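Local coordinates for protein putative N-acetylneuraminate lyase ([Ruminococcus] gnavus ATCC 29149, PDB 6RB7) that is a putative lyase of the dihydrodipicolinate synthetase family, built as a parallel beta/alpha barrel, at residues 32-38 / 217-221. Numbering follows the deposited sequence.
Sequences MRNLEKY and EYIIF
The Arg33 guanidinium stands edge-on over one face of the Tyr218 ring, the two planes at 90°, and NH2 lies 3.4 Å above the ring plane, displaced toward the rim. Arg33 CZ sits 4.9 Å from the centroid of the Tyr218 ring, a cation-pi contact. Along another part of the guanidinium edge, Arg33 NE and NH2 both donate to Glu217 O, each at 2.9 Å, and the oxygen lies almost in the guanidinium plane. NE approaches within the carbonyl plane, whereas NH2 comes from above it. With CG anti to the backbone N (chi1 175°) and a bend at chi3, the arginine chain reaches this carbonyl; Pro192 O and Val194 O accept further bonds from NH1 and NH2 respectively, fixing the rotation of the group.

Glu217 answers in the other direction: its OE2 takes the backbone N of Arg33 at 2.9 Å, through the anti lone pair. The carboxylate thus holds main chain, not the guanidinium, and the Met32 side chain crosses that of Glu217 at about a right angle, SD against CG.

Deeper in, the contact turns apolar. Leu35 CD1 packs on Ile219 CB at 4.0 Å, and Tyr38 CB rests against Ile219 CD1. The Tyr38 and Phe221 side chains pass at a slant, Tyr38 CB lying 3.9 Å from Phe221 CZ; Lys37 CG lies over one Tyr38 face, and the Tyr38 hydroxyl is hydrogen-bonded to Asp166. An Asx turn, Asn34 OD1 accepting from Glu36 N, leads into the 3-10 segment 36-38.

The N-terminal segment thereby runs alongside the start of strand 219-222, in the same direction, at the N-terminal end of the parallel beta/alpha (TIM) barrel characteristic of the dihydrodipicolinate synthetase family.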
ATOM      1  N   MET A  32      18.352  35.431  10.958  1.00 37.03           N
ATOM      2  CA  MET A  32      17.847  34.046  10.739  1.00 33.32           C
ATOM      3  C   MET A  32      18.206  33.184  11.954  1.00 34.60           C
ATOM      4  O   MET A  32      19.327  33.287  12.482  1.00 27.86           O
ATOM      5  CB  MET A  32      18.422  33.370   9.490  1.00 37.62           C
ATOM      6  CG  MET A  32      18.118  34.074   8.194  1.00 44.37           C
ATOM      7  SD  MET A  32      16.401  33.996   7.681  1.00 36.62           S
ATOM      8  CE  MET A  32      16.073  35.745   7.409  1.00 35.86           C
ATOM      9  N   ARG A  33      17.272  32.335  12.371  1.00 22.53           N
ATOM     10  CA  ARG A  33      17.465  31.370  13.470  1.00 22.21           C
ATOM     11  C   ARG A  33      18.728  30.564  13.185  1.00 22.31           C
ATOM     12  O   ARG A  33      18.878  30.073  12.058  1.00 23.45           O
ATOM     13  CB  ARG A  33      16.235  30.464  13.551  1.00 20.83           C
ATOM     14  CG  ARG A  33      16.413  29.352  14.576  1.00 22.20           C
ATOM     15  CD  ARG A  33      15.107  28.820  15.073  1.00 21.82           C
ATOM     16  NE  ARG A  33      14.287  28.259  14.010  1.00 19.99           N
ATOM     17  CZ  ARG A  33      13.043  27.818  14.205  1.00 19.78           C
ATOM     18  NH1 ARG A  33      12.507  27.893  15.426  1.00 19.47           N
ATOM     19  NH2 ARG A  33      12.359  27.353  13.174  1.00 15.30           N
ATOM     20  N   ASN A  34      19.587  30.412  14.186  1.00 22.64           N
ATOM     21  CA  ASN A  34      20.891  29.700  14.056  1.00 22.15           C
ATOM     22  C   ASN A  34      20.692  28.213  14.391  1.00 16.76           C
ATOM     23  O   ASN A  34      20.401  27.882  15.560  1.00 23.13           O
ATOM     24  CB  ASN A  34      21.923  30.345  14.972  1.00 27.52           C
ATOM     25  CG  ASN A  34      23.300  29.746  14.830  1.00 36.68           C
ATOM     26  OD1 ASN A  34      23.448  28.559  14.587  1.00 25.74           O
ATOM     27  ND2 ASN A  34      24.330  30.552  14.982  1.00 38.43           N
ATOM     28  N   LEU A  35      20.826  27.345  13.382  1.00 18.32           N
ATOM     29  CA  LEU A  35      20.652  25.877  13.607  1.00 13.55           C
ATOM     30  C   LEU A  35      21.968  25.151  13.376  1.00 13.84           C
ATOM     31  O   LEU A  35      21.967  23.953  13.122  1.00 14.13           O
ATOM     32  CB  LEU A  35      19.548  25.384  12.664  1.00 14.83           C
ATOM     33  CG  LEU A  35      18.178  25.994  12.931  1.00 15.44           C
ATOM     34  CD1 LEU A  35      17.185  25.546  11.885  1.00 20.87           C
ATOM     35  CD2 LEU A  35      17.679  25.659  14.304  1.00 17.68           C
ATOM     36  N   GLU A  36      23.108  25.855  13.483  1.00 13.92           N
ATOM     37  CA  GLU A  36      24.415  25.234  13.177  1.00 13.83           C
ATOM     38  C   GLU A  36      24.651  24.015  14.061  1.00 13.08           C
ATOM     39  O   GLU A  36      25.317  23.079  13.611  1.00 13.39           O
ATOM     40  CB  GLU A  36      25.538  26.263  13.359  1.00 18.14           C
ATOM     41  CG  GLU A  36      25.474  27.397  12.351  1.00 24.62           C
ATOM     42  CD  GLU A  36      25.468  26.944  10.901  1.00 30.96           C
ATOM     43  OE1 GLU A  36      26.393  26.198  10.497  1.00 30.51           O
ATOM     44  OE2 GLU A  36      24.507  27.298  10.180  1.00 34.24           O
ATOM     45  N   LYS A  37      24.186  24.031  15.303  1.00 14.43           N
ATOM     46  CA  LYS A  37      24.484  22.928  16.250  1.00 13.12           C
ATOM     47  C   LYS A  37      23.813  21.635  15.797  1.00 13.93           C
ATOM     48  O   LYS A  37      24.120  20.563  16.348  1.00 13.83           O
ATOM     49  CB  LYS A  37      24.089  23.305  17.662  1.00 15.71           C
ATOM     50  CG  LYS A  37      22.602  23.448  17.935  1.00 15.54           C
ATOM     51  CD  LYS A  37      22.434  23.778  19.414  1.00 21.10           C
ATOM     52  CE  LYS A  37      21.061  24.207  19.763  1.00 25.66           C
ATOM     53  NZ  LYS A  37      21.059  24.615  21.188  1.00 22.19           N
ATOM     54  N   TYR A  38      22.870  21.704  14.850  1.00 12.98           N
ATOM     55  CA  TYR A  38      22.159  20.498  14.370  1.00 12.88           C
ATOM     56  C   TYR A  38      22.749  19.990  13.055  1.00 14.83           C
ATOM     57  O   TYR A  38      22.266  18.931  12.587  1.00 14.00           O
ATOM     58  CB  TYR A  38      20.672  20.805  14.199  1.00 12.57           C
ATOM     59  CG  TYR A  38      20.021  21.207  15.489  1.00 12.07           C
ATOM     60  CD1 TYR A  38      19.793  20.252  16.471  1.00 13.83           C
ATOM     61  CD2 TYR A  38      19.625  22.513  15.739  1.00 13.25           C
ATOM     62  CE1 TYR A  38      19.159  20.583  17.655  1.00 12.20           C
ATOM     63  CE2 TYR A  38      19.011  22.847  16.930  1.00 11.87           C
ATOM     64  CZ  TYR A  38      18.776  21.879  17.896  1.00 13.02           C
ATOM     65  OH  TYR A  38      18.171  22.196  19.075  1.00 15.64           O
ATOM     66  N   GLU A 217      15.210  28.989   8.055  1.00 13.66           N
ATOM     67  CA  GLU A 217      15.086  28.950   9.533  1.00 14.13           C
ATOM     68  C   GLU A 217      14.663  27.571  10.009  1.00 12.03           C
ATOM     69  O   GLU A 217      14.457  27.439  11.220  1.00 13.28           O
ATOM     70  CB  GLU A 217      14.092  29.981  10.025  1.00 16.21           C
ATOM     71  CG  GLU A 217      14.618  31.373   9.768  1.00 19.32           C
ATOM     72  CD  GLU A 217      13.941  32.379  10.656  1.00 20.79           C
ATOM     73  OE1 GLU A 217      12.722  32.565  10.485  1.00 22.15           O
ATOM     74  OE2 GLU A 217      14.609  32.926  11.516  1.00 22.61           O
ATOM     75  N   TYR A 218      14.672  26.551   9.143  1.00 11.55           N
ATOM     76  CA  TYR A 218      14.322  25.179   9.524  1.00 12.48           C
ATOM     77  C   TYR A 218      15.380  24.254   8.984  1.00 12.52           C
ATOM     78  O   TYR A 218      16.107  24.607   8.042  1.00 14.25           O
ATOM     79  CB  TYR A 218      12.932  24.808   8.975  1.00 12.83           C
ATOM     80  CG  TYR A 218      11.825  25.623   9.560  1.00 12.32           C
ATOM     81  CD1 TYR A 218      11.545  26.899   9.088  1.00 14.11           C
ATOM     82  CD2 TYR A 218      11.043  25.117  10.576  1.00 12.22           C
ATOM     83  CE1 TYR A 218      10.525  27.649   9.632  1.00 15.22           C
ATOM     84  CE2 TYR A 218      10.002  25.853  11.119  1.00 13.31           C
ATOM     85  CZ  TYR A 218       9.746  27.123  10.649  1.00 16.84           C
ATOM     86  OH  TYR A 218       8.751  27.877  11.199  1.00 15.61           O
ATOM     87  N   ILE A 219      15.532  23.124   9.652  1.00 11.36           N
ATOM     88  CA  ILE A 219      16.485  22.075   9.245  1.00 12.45           C
ATOM     89  C   ILE A 219      15.722  20.785   8.989  1.00 10.73           C
ATOM     90  O   ILE A 219      14.816  20.405   9.755  1.00 11.14           O
ATOM     91  CB  ILE A 219      17.616  21.871  10.271  1.00 10.83           C
ATOM     92  CG1 ILE A 219      18.627  20.865   9.754  1.00 12.94           C
ATOM     93  CG2 ILE A 219      17.086  21.474  11.641  1.00 12.26           C
ATOM     94  CD1 ILE A 219      19.922  20.862  10.524  1.00 14.60           C
ATOM     95  N   ILE A 220      16.093  20.130   7.892  1.00 10.49           N
ATOM     96  CA  ILE A 220      15.625  18.763   7.603  1.00 10.86           C
ATOM     97  C   ILE A 220      16.789  17.805   7.855  1.00 10.61           C
ATOM     98  O   ILE A 220      17.922  18.079   7.398  1.00 11.95           O
ATOM     99  CB  ILE A 220      15.071  18.599   6.178  1.00 10.46           C
ATOM    100  CG1 ILE A 220      14.158  19.765   5.786  1.00 10.52           C
ATOM    101  CG2 ILE A 220      14.403  17.247   6.073  1.00 11.87           C
ATOM    102  CD1 ILE A 220      12.971  19.990   6.707  1.00 13.50           C
ATOM    103  N   PHE A 221      16.536  16.770   8.619  1.00  9.48           N
ATOM    104  CA  PHE A 221      17.532  15.723   8.871  1.00  9.02           C
ATOM    105  C   PHE A 221      17.273  14.525   7.961  1.00 12.03           C
ATOM    106  O   PHE A 221      16.123  14.062   7.858  1.00 11.95           O
ATOM    107  CB  PHE A 221      17.535  15.215  10.294  1.00 10.56           C
ATOM    108  CG  PHE A 221      17.673  16.254  11.380  1.00  9.92           C
ATOM    109  CD1 PHE A 221      16.579  16.979  11.804  1.00 11.46           C
ATOM    110  CD2 PHE A 221      18.919  16.533  11.941  1.00 12.05           C
ATOM    111  CE1 PHE A 221      16.694  17.883  12.843  1.00 12.29           C
ATOM    112  CE2 PHE A 221      19.036  17.484  12.932  1.00 12.59           C
ATOM    113  CZ  PHE A 221      17.933  18.156  13.371  1.00 11.85           C
TER